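Local coordinates for YfkN protein (Bacillus subtilis subsp. subtilis, PDB 3GVE) that belongs to the calcineurin-like phosphoesterase family of metal-dependent proteins and binds a manganese ion and a magnesium ion side by side, at residues Ile93-Asn97 against Gly124-Ile129; Pro145-Lys151 against Lys162-Ile168; Ile242-Gly248 against Ile275-Pro280. All blocks are in the same frame, centred on the assembly; numbering follows the deposited sequence. Where two conformers were deposited one is given.

Following the chain from the N terminus, contact 1 comes first. Residues 124-129, just after helix 115-123, return to helix 91-98 and close a loop of 26 residues. Contact 2 follows as the beta hairpin of strands 146-154 and 160-170, with 10 residues between its segments. Contact 3 comes last: 275-280 pairs with 244-247 across another 26 residues. The three loops lie in series; none nests in or crosses another. Contacts 1 and 2 touch where Pro-128 packs on Val-147. Contacts 2 and 3 belong to one mixed sheet, joined through strand 210-215. Contacts 1 and 3 lie on opposite sides of the chain's centre.

Contact 1: residues Ile93-Asn97 against Gly124-Ile129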
ATOM      1  N   ILE A  93       4.421  20.316   2.826  1.00  9.06           N
ATOM      2  CA  ILE A  93       5.414  21.295   2.406  1.00  8.53           C
ATOM      3  C   ILE A  93       5.984  22.086   3.598  1.00  8.81           C
ATOM      4  O   ILE A  93       7.163  22.366   3.630  1.00  9.71           O
ATOM      5  CB  ILE A  93       4.856  22.227   1.301  1.00  9.06           C
ATOM      6  CG1 ILE A  93       4.478  21.405   0.045  1.00 10.39           C
ATOM      7  CG2 ILE A  93       5.862  23.351   0.954  1.00 10.11           C
ATOM      8  CD1 ILE A  93       5.661  20.625  -0.596  1.00 11.35           C
ATOM      9  N   SER A  94       5.153  22.418   4.584  1.00  9.67           N
ATOM     10  CA  SER A  94       5.697  23.048   5.830  1.00 10.18           C
ATOM     11  C   SER A  94       6.747  22.209   6.488  1.00  8.56           C
ATOM     12  O   SER A  94       7.729  22.758   6.994  1.00  9.88           O
ATOM     13  CB  SER A  94       4.597  23.337   6.825  1.00 12.47           C
ATOM     14  OG  SER A  94       3.582  24.151   6.264  1.00 15.57           O
ATOM     15  N   VAL A  95       6.561  20.890   6.503  1.00  8.92           N
ATOM     16  CA  VAL A  95       7.601  20.007   7.067  1.00  8.73           C
ATOM     17  C   VAL A  95       8.904  20.072   6.259  1.00  8.25           C
ATOM     18  O   VAL A  95      10.003  20.170   6.775  1.00  9.25           O
ATOM     19  CB  VAL A  95       7.113  18.530   7.158  1.00  9.26           C
ATOM     20  CG1 VAL A  95       8.201  17.618   7.592  1.00 10.21           C
ATOM     21  CG2 VAL A  95       5.933  18.446   8.178  1.00  9.98           C
HETATM   22  N   MSE A  96       8.762  20.019   4.937  1.00  8.87           N
HETATM   23  CA  MSE A  96       9.915  20.077   4.021  1.00  8.24           C
HETATM   24  C   MSE A  96      10.692  21.407   4.156  1.00  8.51           C
HETATM   25  O   MSE A  96      11.893  21.448   4.095  1.00  9.38           O
HETATM   26  CB  MSE A  96       9.487  19.870   2.552  1.00  8.99           C
HETATM   27  CG  MSE A  96       8.565  18.664   2.297  1.00  9.68           C
HETATM   28 SE   MSE A  96       9.129  16.957   3.066  0.75 11.79          SE
HETATM   29  CE  MSE A  96      10.255  16.306   1.591  1.00 11.02           C
ATOM     30  N   ASN A  97       9.952  22.482   4.395  1.00  8.72           N
ATOM     31  CA  ASN A  97      10.481  23.818   4.581  1.00  9.29           C
ATOM     32  C   ASN A  97      11.280  23.823   5.901  1.00  9.32           C
ATOM     33  O   ASN A  97      12.383  24.328   5.999  1.00 10.34           O
ATOM     34  CB  ASN A  97       9.378  24.875   4.629  1.00  9.81           C
ATOM     35  CG  ASN A  97       8.833  25.226   3.228  1.00 10.23           C
ATOM     36  OD1 ASN A  97       9.424  24.872   2.201  1.00 10.21           O
ATOM     37  ND2 ASN A  97       7.743  25.945   3.217  1.00 10.60           N
ATOM     38  N   GLY A 124       3.853  27.197  -1.919  1.00 10.17           N
ATOM     39  CA  GLY A 124       4.299  27.286  -0.546  1.00 10.72           C
ATOM     40  C   GLY A 124       5.718  26.767  -0.217  1.00 10.61           C
ATOM     41  O   GLY A 124       6.171  26.962   0.904  1.00 10.93           O
ATOM     42  N   ALA A 125       6.374  26.065  -1.176  1.00 10.04           N
ATOM     43  CA  ALA A 125       7.710  25.561  -0.925  1.00 10.17           C
ATOM     44  C   ALA A 125       8.723  26.672  -0.941  1.00 10.01           C
ATOM     45  O   ALA A 125       8.723  27.535  -1.912  1.00 11.37           O
ATOM     46  CB  ALA A 125       8.041  24.511  -1.927  1.00 11.02           C
ATOM     47  N   ASP A 126       9.644  26.656  -0.005  1.00  9.59           N
ATOM     48  CA  ASP A 126      10.725  27.622   0.050  1.00 11.20           C
ATOM     49  C   ASP A 126      11.766  27.260  -0.983  1.00 12.11           C
ATOM     50  O   ASP A 126      12.574  28.058  -1.322  1.00 15.59           O
ATOM     51  CB  ASP A 126      11.387  27.611   1.428  1.00 12.82           C
ATOM     52  CG  ASP A 126      10.537  28.193   2.498  1.00 14.85           C
ATOM     53  OD1 ASP A 126       9.616  28.908   2.229  1.00 16.32           O
ATOM     54  OD2 ASP A 126      10.870  27.865   3.650  1.00 15.41           O
ATOM     55  N   PHE A 127      11.729  26.018  -1.435  1.00 11.60           N
ATOM     56  CA  PHE A 127      12.718  25.467  -2.345  1.00 11.63           C
ATOM     57  C   PHE A 127      12.069  25.207  -3.699  1.00 10.61           C
ATOM     58  O   PHE A 127      10.881  25.061  -3.788  1.00 11.13           O
ATOM     59  CB  PHE A 127      13.279  24.160  -1.771  1.00 12.12           C
ATOM     60  CG  PHE A 127      12.211  23.180  -1.358  1.00 11.01           C
ATOM     61  CD1 PHE A 127      11.772  22.225  -2.241  1.00 10.79           C
ATOM     62  CD2 PHE A 127      11.617  23.252  -0.109  1.00 10.61           C
ATOM     63  CE1 PHE A 127      10.780  21.340  -1.878  1.00  9.99           C
ATOM     64  CE2 PHE A 127      10.619  22.380   0.264  1.00 10.01           C
ATOM     65  CZ  PHE A 127      10.199  21.410  -0.601  1.00  9.84           C
ATOM     66  N   PRO A 128      12.886  25.122  -4.734  1.00 10.49           N
ATOM     67  CA  PRO A 128      12.367  24.844  -6.076  1.00 10.60           C
ATOM     68  C   PRO A 128      11.873  23.403  -6.218  1.00  9.42           C
ATOM     69  O   PRO A 128      12.517  22.479  -5.756  1.00 10.24           O
ATOM     70  CB  PRO A 128      13.594  25.041  -6.974  1.00 12.70           C
ATOM     71  CG  PRO A 128      14.775  24.849  -6.058  1.00 15.04           C
ATOM     72  CD  PRO A 128      14.329  25.402  -4.744  1.00 12.76           C
ATOM     73  N   ILE A 129      10.738  23.251  -6.876  1.00  9.89           N
ATOM     74  CA  ILE A 129      10.193  21.953  -7.263  1.00  9.59           C
ATOM     75  C   ILE A 129      10.230  21.935  -8.788  1.00  9.31           C
ATOM     76  O   ILE A 129       9.593  22.735  -9.438  1.00 11.30           O
ATOM     77  CB  ILE A 129       8.787  21.758  -6.673  1.00 10.30           C
ATOM     78  CG1 ILE A 129       8.909  21.662  -5.148  1.00 11.93           C
ATOM     79  CG2 ILE A 129       8.151  20.505  -7.219  1.00 10.88           C
ATOM     80  CD1 ILE A 129       7.569  21.642  -4.396  1.00 12.54           C
TER
HETATM   81  O   HOH W   1      13.071  26.142   4.167  1.00 15.08           O
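Asn-97 uses both ends of its side-chain amide on the loop that follows helix 115-123. Asn-97 ND2 donates to Gly-124 O at 3.0 Å, and that acceptor lies in the amide plane. Asn-97 OD1 accepts from Asp-126 N at 2.8 Å. This bond is nearly straight, 170° at the hydrogen, but the donor is tilted out of the carbonyl plane. The two bonds together fix the rotation of the amide. The Asp-126 carboxylate stacks on it with the planes only 5° apart, and Asp-126 OD2 is 3.4 Å from Asn-97 CG. A water donates to both Asn-97 O and Asp-126 OD2, bridging the two residues. In this way helix 91-98 holds the loop that leads into strand 129-130, within the calcineurin-like phosphoesterase fold. The rest of the contact is apolar. Phe-127 CG lies between its backbone N and carbonyl carbon (chi1 51°), which carries the ring toward the helix. There Phe-127 CZ meets CB of the selenomethionine Met-96 at 3.6 Å. The ring stands steeply to the Asn-97 amide. Ala-125 CB sits over the centre of one ring face. Ile-93 sends CG2 against Ala-125 CA, a tight 3.4 Å approach.

Contact 2: residues Pro145-Lys151 against Lys162-Ile168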
ATOM      1  N   PRO A 145      11.545  24.021 -15.198  1.00 10.12           N
ATOM      2  CA  PRO A 145      12.216  22.829 -15.727  1.00 10.60           C
ATOM      3  C   PRO A 145      13.479  22.424 -14.992  1.00 10.06           C
ATOM      4  O   PRO A 145      13.770  21.182 -14.920  1.00 11.61           O
ATOM      5  CB  PRO A 145      12.476  23.156 -17.194  1.00 11.43           C
ATOM      6  CG  PRO A 145      12.667  24.636 -17.171  1.00 12.35           C
ATOM      7  CD  PRO A 145      11.615  25.162 -16.140  1.00 11.90           C
ATOM      8  N   TYR A 146      14.178  23.381 -14.427  1.00  9.73           N
ATOM      9  CA  TYR A 146      15.402  23.127 -13.702  1.00  9.38           C
ATOM     10  C   TYR A 146      15.697  24.415 -12.957  1.00 10.26           C
ATOM     11  O   TYR A 146      15.080  25.424 -13.250  1.00 10.85           O
ATOM     12  CB  TYR A 146      16.548  22.764 -14.660  1.00 11.08           C
ATOM     13  CG  TYR A 146      17.001  23.917 -15.533  1.00 11.42           C
ATOM     14  CD1 TYR A 146      17.904  24.849 -15.063  1.00 13.75           C
ATOM     15  CD2 TYR A 146      16.516  24.077 -16.822  1.00 12.64           C
ATOM     16  CE1 TYR A 146      18.321  25.918 -15.849  1.00 15.36           C
ATOM     17  CE2 TYR A 146      16.932  25.148 -17.612  1.00 14.93           C
ATOM     18  CZ  TYR A 146      17.832  26.056 -17.113  1.00 16.74           C
ATOM     19  OH  TYR A 146      18.244  27.122 -17.887  1.00 21.01           O
ATOM     20  N   VAL A 147      16.635  24.296 -12.021  0.50 10.08           N
ATOM     21  CA  VAL A 147      17.147  25.508 -11.298  0.50 11.44           C
ATOM     22  C   VAL A 147      18.616  25.288 -11.137  0.50 11.40           C
ATOM     23  O   VAL A 147      19.092  24.143 -11.050  0.50 12.84           O
ATOM     24  CB  VAL A 147      16.414  25.729  -9.962  0.50 13.02           C
ATOM     25  CG1 VAL A 147      14.948  25.996 -10.163  0.50 14.83           C
ATOM     26  CG2 VAL A 147      16.705  24.637  -9.019  0.50 12.91           C
ATOM     27  N   ILE A 148      19.315  26.349 -11.094  1.00 11.37           N
ATOM     28  CA  ILE A 148      20.743  26.384 -10.790  1.00 12.44           C
ATOM     29  C   ILE A 148      21.011  27.359  -9.648  1.00 13.27           C
ATOM     30  O   ILE A 148      20.598  28.496  -9.709  1.00 14.40           O
ATOM     31  CB  ILE A 148      21.570  26.789 -12.037  1.00 14.27           C
ATOM     32  CG1 ILE A 148      21.347  25.798 -13.165  1.00 15.30           C
ATOM     33  CG2 ILE A 148      23.044  26.856 -11.713  1.00 15.88           C
ATOM     34  CD1 ILE A 148      21.822  26.310 -14.514  1.00 15.91           C
ATOM     35  N   ASN A 149      21.686  26.880  -8.610  1.00 13.30           N
ATOM     36  CA  ASN A 149      22.032  27.678  -7.437  1.00 14.70           C
ATOM     37  C   ASN A 149      23.537  27.694  -7.294  1.00 14.46           C
ATOM     38  O   ASN A 149      24.173  26.661  -7.320  1.00 14.66           O
ATOM     39  CB  ASN A 149      21.453  27.072  -6.159  1.00 18.35           C
ATOM     40  CG  ASN A 149      19.971  26.954  -6.185  1.00 21.59           C
ATOM     41  OD1 ASN A 149      19.293  27.821  -6.684  1.00 23.88           O
ATOM     42  ND2 ASN A 149      19.457  25.863  -5.642  1.00 22.14           N
ATOM     43  N   GLU A 150      24.099  28.884  -7.156  1.00 16.05           N
ATOM     44  CA  GLU A 150      25.512  28.998  -6.883  1.00 17.69           C
ATOM     45  C   GLU A 150      25.720  28.787  -5.387  1.00 17.82           C
ATOM     46  O   GLU A 150      25.223  29.540  -4.574  1.00 18.52           O
ATOM     47  CB  GLU A 150      26.057  30.352  -7.318  1.00 20.49           C
ATOM     48  CG  GLU A 150      27.568  30.434  -7.170  1.00 24.41           C
ATOM     49  CD  GLU A 150      28.136  31.731  -7.701  1.00 28.48           C
ATOM     50  OE1 GLU A 150      28.961  31.674  -8.618  1.00 30.24           O
ATOM     51  OE2 GLU A 150      27.755  32.789  -7.184  1.00 30.33           O
ATOM     52  N   LYS A 151      26.446  27.731  -5.054  1.00 17.48           N
ATOM     53  CA  LYS A 151      26.710  27.357  -3.675  1.00 17.87           C
ATOM     54  C   LYS A 151      28.146  27.702  -3.289  1.00 17.99           C
ATOM     55  O   LYS A 151      29.046  27.486  -4.074  1.00 19.39           O
ATOM     56  CB  LYS A 151      26.516  25.840  -3.509  1.00 19.19           C
ATOM     57  CG  LYS A 151      25.174  25.305  -3.945  1.00 21.43           C
ATOM     58  CD  LYS A 151      24.056  26.059  -3.287  1.00 23.79           C
ATOM     59  CE  LYS A 151      23.771  25.533  -1.932  1.00 26.17           C
ATOM     60  NZ  LYS A 151      22.622  26.284  -1.365  1.00 27.27           N
ATOM     61  N   LYS A 162      33.007  28.390  -5.194  1.00 16.88           N
ATOM     62  CA  LYS A 162      31.678  28.609  -5.739  1.00 18.82           C
ATOM     63  C   LYS A 162      31.414  27.560  -6.793  1.00 18.19           C
ATOM     64  O   LYS A 162      32.140  27.450  -7.748  1.00 19.95           O
ATOM     65  CB  LYS A 162      31.583  30.014  -6.314  1.00 23.30           C
ATOM     66  CG  LYS A 162      31.665  31.038  -5.211  1.00 28.21           C
ATOM     67  CD  LYS A 162      31.268  32.384  -5.658  1.00 32.25           C
ATOM     68  CE  LYS A 162      30.714  33.150  -4.489  1.00 35.08           C
ATOM     69  NZ  LYS A 162      31.771  33.444  -3.507  1.00 36.69           N
ATOM     70  N   VAL A 163      30.366  26.777  -6.565  1.00 15.94           N
ATOM     71  CA  VAL A 163      29.967  25.687  -7.443  1.00 14.48           C
ATOM     72  C   VAL A 163      28.484  25.837  -7.785  1.00 13.06           C
ATOM     73  O   VAL A 163      27.661  25.962  -6.901  1.00 14.03           O
ATOM     74  CB  VAL A 163      30.219  24.317  -6.768  1.00 15.29           C
ATOM     75  CG1 VAL A 163      29.818  23.163  -7.694  1.00 15.74           C
ATOM     76  CG2 VAL A 163      31.688  24.204  -6.346  1.00 16.63           C
ATOM     77  N   LYS A 164      28.164  25.859  -9.073  1.00 12.47           N
ATOM     78  CA  LYS A 164      26.742  26.013  -9.495  1.00 13.35           C
ATOM     79  C   LYS A 164      26.128  24.615  -9.627  1.00 11.73           C
ATOM     80  O   LYS A 164      26.581  23.803 -10.387  1.00 12.57           O
ATOM     81  CB  LYS A 164      26.662  26.749 -10.774  1.00 14.86           C
ATOM     82  CG  LYS A 164      26.714  28.241 -10.652  1.00 18.42           C
ATOM     83  CD  LYS A 164      26.615  28.959 -12.037  1.00 22.34           C
ATOM     84  CE  LYS A 164      26.928  30.473 -11.852  1.00 26.16           C
ATOM     85  NZ  LYS A 164      26.334  31.153 -13.016  1.00 29.28           N
ATOM     86  N   VAL A 165      25.144  24.376  -8.766  1.00 11.55           N
ATOM     87  CA  VAL A 165      24.426  23.092  -8.729  1.00 11.26           C
ATOM     88  C   VAL A 165      23.086  23.269  -9.384  1.00 10.97           C
ATOM     89  O   VAL A 165      22.293  24.160  -9.015  1.00 11.10           O
ATOM     90  CB  VAL A 165      24.244  22.629  -7.278  1.00 12.36           C
ATOM     91  CG1 VAL A 165      23.566  21.247  -7.183  1.00 13.34           C
ATOM     92  CG2 VAL A 165      25.638  22.524  -6.607  1.00 12.63           C
ATOM     93  N   GLY A 166      22.794  22.408 -10.318  1.00 10.26           N
ATOM     94  CA  GLY A 166      21.527  22.372 -11.015  1.00  9.88           C
ATOM     95  C   GLY A 166      20.655  21.192 -10.620  1.00  9.72           C
ATOM     96  O   GLY A 166      21.206  20.095 -10.369  1.00 10.76           O
ATOM     97  N   TYR A 167      19.360  21.375 -10.564  1.00  9.62           N
ATOM     98  CA  TYR A 167      18.451  20.275 -10.328  1.00  9.41           C
ATOM     99  C   TYR A 167      17.505  20.209 -11.508  1.00  8.63           C
ATOM    100  O   TYR A 167      16.977  21.218 -11.938  1.00  9.99           O
ATOM    101  CB  TYR A 167      17.646  20.511  -9.056  1.00 10.14           C
ATOM    102  CG  TYR A 167      18.481  20.757  -7.810  1.00  9.88           C
ATOM    103  CD1 TYR A 167      18.891  19.715  -6.992  1.00 10.39           C
ATOM    104  CD2 TYR A 167      18.837  22.050  -7.449  1.00 11.67           C
ATOM    105  CE1 TYR A 167      19.650  19.960  -5.854  1.00 11.05           C
ATOM    106  CE2 TYR A 167      19.580  22.300  -6.311  1.00 11.97           C
ATOM    107  CZ  TYR A 167      19.980  21.255  -5.518  1.00 11.41           C
ATOM    108  OH  TYR A 167      20.717  21.519  -4.383  1.00 12.86           O
ATOM    109  N   ILE A 168      17.276  18.997 -11.983  1.00  8.80           N
ATOM    110  CA  ILE A 168      16.298  18.727 -13.029  1.00  8.52           C
ATOM    111  C   ILE A 168      15.461  17.538 -12.574  1.00  8.58           C
ATOM    112  O   ILE A 168      15.962  16.648 -11.920  1.00 10.18           O
ATOM    113  CB  ILE A 168      16.992  18.430 -14.394  1.00  9.07           C
ATOM    114  CG1 ILE A 168      15.959  18.263 -15.521  1.00 10.04           C
ATOM    115  CG2 ILE A 168      17.929  17.209 -14.305  1.00  9.86           C
ATOM    116  CD1 ILE A 168      16.579  18.249 -16.945  1.00 11.03           C
TER
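Strands 146-151 and 162-168 run antiparallel, with 159° between their directions and axes 4.4 Å apart at the closest. Three hydrogen-bonded pairs hold them: Val-147 with Tyr-167, Asn-149 with Val-165 and Lys-151 with Val-163. Each pair has two N-H to O bonds. Tyr-167 N to Val-147 O is 2.8 Å, while the return bond from Val-147 N to Tyr-167 O is longer at 3.1 Å. Between these pairs lie the non-hydrogen-bonded pairs Ile-148 with Gly-166 and Glu-150 with Lys-164. Gly-166 has no side chain, and Ile-148 CG1 lies against its CA. Ile-148 CG2 reaches diagonally to Lys-164 CB at 3.7 Å, two residues before Gly-166 on the same face. There too the extended Glu-150 lies against the carbon chain of Lys-162, with Glu-150 CD 3.8 Å from Lys-162 CD. Their charged ends do not meet: Glu-150 OE2 and Lys-162 NZ are 5.5 Å apart. On the other face Val-147 CG2, in the conformer given, reaches the edge of the Tyr-167 ring, 3.7 Å from Tyr-167 CD2. Further along, CG of Lys-151, opposite the carbonyl carbon (chi1 -55°), packs on Val-165 CG2 at 3.9 Å. The face of Tyr-167, Val-165 and Lys-151 rests on strand 57-61 through Leu-58. Tyr-146 and Ile-168, on the opposite face, pack on Thr-199 and Met-203 of helix 192-205. The two strands are the arms of a beta hairpin at one edge of the mixed sheet of this calcineurin-like phosphoesterase domain. Strand 160-170 bonds along its other edge to strand 210-215.

Contact 3: residues Ile242-Gly248 against Ile275-Pro280; sequences IDAIISG and IPVVMP
Ile-245 and Val-278 sit at the middle of a parallel pairing between strands 244-247 and 275-280. Ile-245 N bonds to Pro-276 O at 3.0 Å, and Ile-245 O accepts Val-278 N at 3.2 Å. Ser-247 N then bonds to Val-278 O at 2.8 Å. All three donors approach nearly head-on to the carbonyl oxygen. Val-277 CA also points a C-H at Ile-245 O. The side chains divide between two faces. On one, Ile-246 and Val-278 lie side by side and point the same way, with Ile-246 CD1 3.8 Å from Val-278 CG2. On the other, Ile-245 CB meets Val-277 CG2 at 4.0 Å. The Ile-245 side chain runs at a slant to that of Ile-275, with Ile-245 CD1 touching Ile-275 CG2. At the start of the pairing Pro-276 CD sits 3.2 Å from Asp-243 O. At its end the selenomethionine Met-279 bends at chi3 (-68°), which brings CE toward Gly-248 O. In the conformer given, Ser-247 OG points away from its backbone N (chi1 177°) and bonds to Thr-217 O. Asp-243 OD2 takes the N-H of Ile-211.

Further out, Ala-236 and Val-232 of helix 232-238 cover the Ile-245 and Val-277 face. Ile-290 of strand 286-297 packs on Ala-244, Pro-276 and Val-278. Strand 210-215 bonds along the other edge of 244-247. Gly-248 lies about 7 Å from the bound magnesium and manganese ions. His-249 and His-251 follow it and bind magnesium and manganese, respectively. A buried strand leading into a Gly-His-x-His loop at a two-metal site is characteristic of calcineurin-like phosphoesterases.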
ATOM      1  N   ILE A 242      24.840  14.452 -16.507  1.00 11.47           N
ATOM      2  CA  ILE A 242      24.233  14.220 -15.198  1.00 11.24           C
ATOM      3  C   ILE A 242      25.291  13.640 -14.277  1.00 10.78           C
ATOM      4  O   ILE A 242      25.936  12.656 -14.595  1.00 12.51           O
ATOM      5  CB  ILE A 242      23.054  13.242 -15.279  1.00 12.07           C
ATOM      6  CG1 ILE A 242      21.944  13.831 -16.153  1.00 13.47           C
ATOM      7  CG2 ILE A 242      22.539  12.918 -13.870  1.00 10.98           C
ATOM      8  CD1 ILE A 242      20.778  12.866 -16.467  1.00 14.17           C
ATOM      9  N   ASP A 243      25.459  14.272 -13.130  1.00 10.25           N
ATOM     10  CA  ASP A 243      26.458  13.849 -12.154  1.00 10.43           C
ATOM     11  C   ASP A 243      25.945  12.947 -11.033  1.00 10.06           C
ATOM     12  O   ASP A 243      26.726  12.291 -10.380  1.00 10.25           O
ATOM     13  CB  ASP A 243      27.143  15.070 -11.556  1.00 11.69           C
ATOM     14  CG  ASP A 243      27.792  15.923 -12.626  1.00 13.07           C
ATOM     15  OD1 ASP A 243      28.693  15.422 -13.319  1.00 14.75           O
ATOM     16  OD2 ASP A 243      27.365  17.062 -12.804  1.00 12.82           O
ATOM     17  N   ALA A 244      24.633  12.950 -10.814  1.00  9.26           N
ATOM     18  CA  ALA A 244      24.016  12.145  -9.754  1.00  9.32           C
ATOM     19  C   ALA A 244      22.558  11.947 -10.095  1.00  8.51           C
ATOM     20  O   ALA A 244      21.931  12.851 -10.598  1.00  9.13           O
ATOM     21  CB  ALA A 244      24.143  12.865  -8.427  1.00 10.28           C
ATOM     22  N   ILE A 245      22.044  10.761  -9.784  1.00  8.47           N
ATOM     23  CA  ILE A 245      20.645  10.424 -10.036  1.00  8.21           C
ATOM     24  C   ILE A 245      19.972   9.902  -8.773  1.00  7.49           C
ATOM     25  O   ILE A 245      20.426   8.952  -8.164  1.00  8.49           O
ATOM     26  CB  ILE A 245      20.502   9.359 -11.151  1.00  8.72           C
ATOM     27  CG1 ILE A 245      21.107   9.878 -12.461  1.00  9.96           C
ATOM     28  CG2 ILE A 245      19.030   8.993 -11.347  1.00 10.79           C
ATOM     29  CD1 ILE A 245      21.305   8.768 -13.540  1.00 11.25           C
ATOM     30  N   ILE A 246      18.876  10.545  -8.406  1.00  7.46           N
ATOM     31  CA  ILE A 246      17.977  10.026  -7.390  1.00  7.88           C
ATOM     32  C   ILE A 246      16.852   9.293  -8.137  1.00  7.49           C
ATOM     33  O   ILE A 246      16.236   9.854  -9.029  1.00  8.06           O
ATOM     34  CB  ILE A 246      17.375  11.146  -6.521  1.00  8.41           C
ATOM     35  CG1 ILE A 246      18.445  12.146  -6.040  1.00  9.04           C
ATOM     36  CG2 ILE A 246      16.595  10.551  -5.347  1.00  9.69           C
ATOM     37  CD1 ILE A 246      19.654  11.520  -5.398  1.00  9.80           C
ATOM     38  N   SER A 247      16.610   8.044  -7.753  0.50  7.62           N
ATOM     39  CA  SER A 247      15.617   7.213  -8.390  0.50  8.51           C
ATOM     40  C   SER A 247      14.569   6.878  -7.346  0.50  7.84           C
ATOM     41  O   SER A 247      14.790   6.928  -6.168  0.50  9.09           O
ATOM     42  CB  SER A 247      16.294   5.949  -8.938  0.50  9.46           C
ATOM     43  OG  SER A 247      15.384   5.037  -9.523  0.50  7.56           O
ATOM     44  N   GLY A 248      13.404   6.533  -7.834  1.00  8.34           N
ATOM     45  CA  GLY A 248      12.263   6.145  -7.008  1.00  8.55           C
ATOM     46  C   GLY A 248      11.257   5.326  -7.816  1.00  7.92           C
ATOM     47  O   GLY A 248      11.642   4.542  -8.665  1.00  8.30           O
ATOM     48  N   ILE A 275      27.816   6.767 -12.896  1.00  9.71           N
ATOM     49  CA  ILE A 275      27.086   7.838 -12.217  1.00  9.76           C
ATOM     50  C   ILE A 275      26.445   7.281 -10.959  1.00  9.43           C
ATOM     51  O   ILE A 275      25.798   6.256 -11.036  1.00  8.87           O
ATOM     52  CB  ILE A 275      25.983   8.384 -13.142  1.00 10.77           C
ATOM     53  CG1 ILE A 275      26.620   8.993 -14.399  1.00 13.12           C
ATOM     54  CG2 ILE A 275      25.104   9.416 -12.429  1.00 10.64           C
ATOM     55  CD1 ILE A 275      25.627   9.355 -15.494  1.00 14.15           C
ATOM     56  N   PRO A 276      26.609   7.942  -9.814  1.00  9.23           N
ATOM     57  CA  PRO A 276      25.975   7.427  -8.595  1.00  8.76           C
ATOM     58  C   PRO A 276      24.452   7.549  -8.684  1.00  8.15           C
ATOM     59  O   PRO A 276      23.923   8.552  -9.160  1.00  8.55           O
ATOM     60  CB  PRO A 276      26.542   8.326  -7.486  1.00  9.54           C
ATOM     61  CG  PRO A 276      26.939   9.575  -8.158  1.00 10.29           C
ATOM     62  CD  PRO A 276      27.328   9.210  -9.570  1.00 10.27           C
ATOM     63  N   VAL A 277      23.789   6.496  -8.229  1.00  8.74           N
ATOM     64  CA  VAL A 277      22.342   6.393  -8.232  1.00  8.51           C
ATOM     65  C   VAL A 277      21.905   5.831  -6.892  1.00  8.15           C
ATOM     66  O   VAL A 277      22.504   4.901  -6.393  1.00  8.49           O
ATOM     67  CB  VAL A 277      21.872   5.400  -9.316  1.00  8.94           C
ATOM     68  CG1 VAL A 277      20.343   5.242  -9.292  1.00  9.88           C
ATOM     69  CG2 VAL A 277      22.362   5.848 -10.697  1.00 10.16           C
ATOM     70  N   VAL A 278      20.852   6.397  -6.332  1.00  7.97           N
ATOM     71  CA  VAL A 278      20.270   5.831  -5.120  1.00  7.72           C
ATOM     72  C   VAL A 278      18.756   5.733  -5.259  1.00  7.50           C
ATOM     73  O   VAL A 278      18.125   6.575  -5.876  1.00  8.80           O
ATOM     74  CB  VAL A 278      20.660   6.640  -3.843  1.00  8.34           C
ATOM     75  CG1 VAL A 278      22.184   6.588  -3.641  1.00  8.93           C
ATOM     76  CG2 VAL A 278      20.152   8.085  -3.914  1.00  9.19           C
HETATM   77  N   MSE A 279      18.197   4.694  -4.655  1.00  7.74           N
HETATM   78  CA  MSE A 279      16.750   4.509  -4.578  1.00  8.40           C
HETATM   79  C   MSE A 279      16.438   4.057  -3.156  1.00  8.16           C
HETATM   80  O   MSE A 279      16.583   2.885  -2.806  1.00  8.40           O
HETATM   81  CB  MSE A 279      16.241   3.470  -5.586  1.00  9.14           C
HETATM   82  CG  MSE A 279      14.727   3.235  -5.479  1.00  9.30           C
HETATM   83 SE   MSE A 279      14.116   1.717  -6.521  0.75 12.62          SE
HETATM   84  CE  MSE A 279      14.414   2.420  -8.289  1.00 10.95           C
ATOM     85  N   PRO A 280      16.019   5.007  -2.337  1.00  8.19           N
ATOM     86  CA  PRO A 280      15.829   4.725  -0.912  1.00  8.45           C
ATOM     87  C   PRO A 280      14.420   4.270  -0.537  1.00  9.41           C
ATOM     88  O   PRO A 280      13.745   4.873   0.260  1.00  9.13           O
ATOM     89  CB  PRO A 280      16.183   6.057  -0.252  1.00  9.41           C
ATOM     90  CG  PRO A 280      15.783   7.072  -1.251  1.00  9.35           C
ATOM     91  CD  PRO A 280      16.132   6.459  -2.591  1.00  8.90           C
TER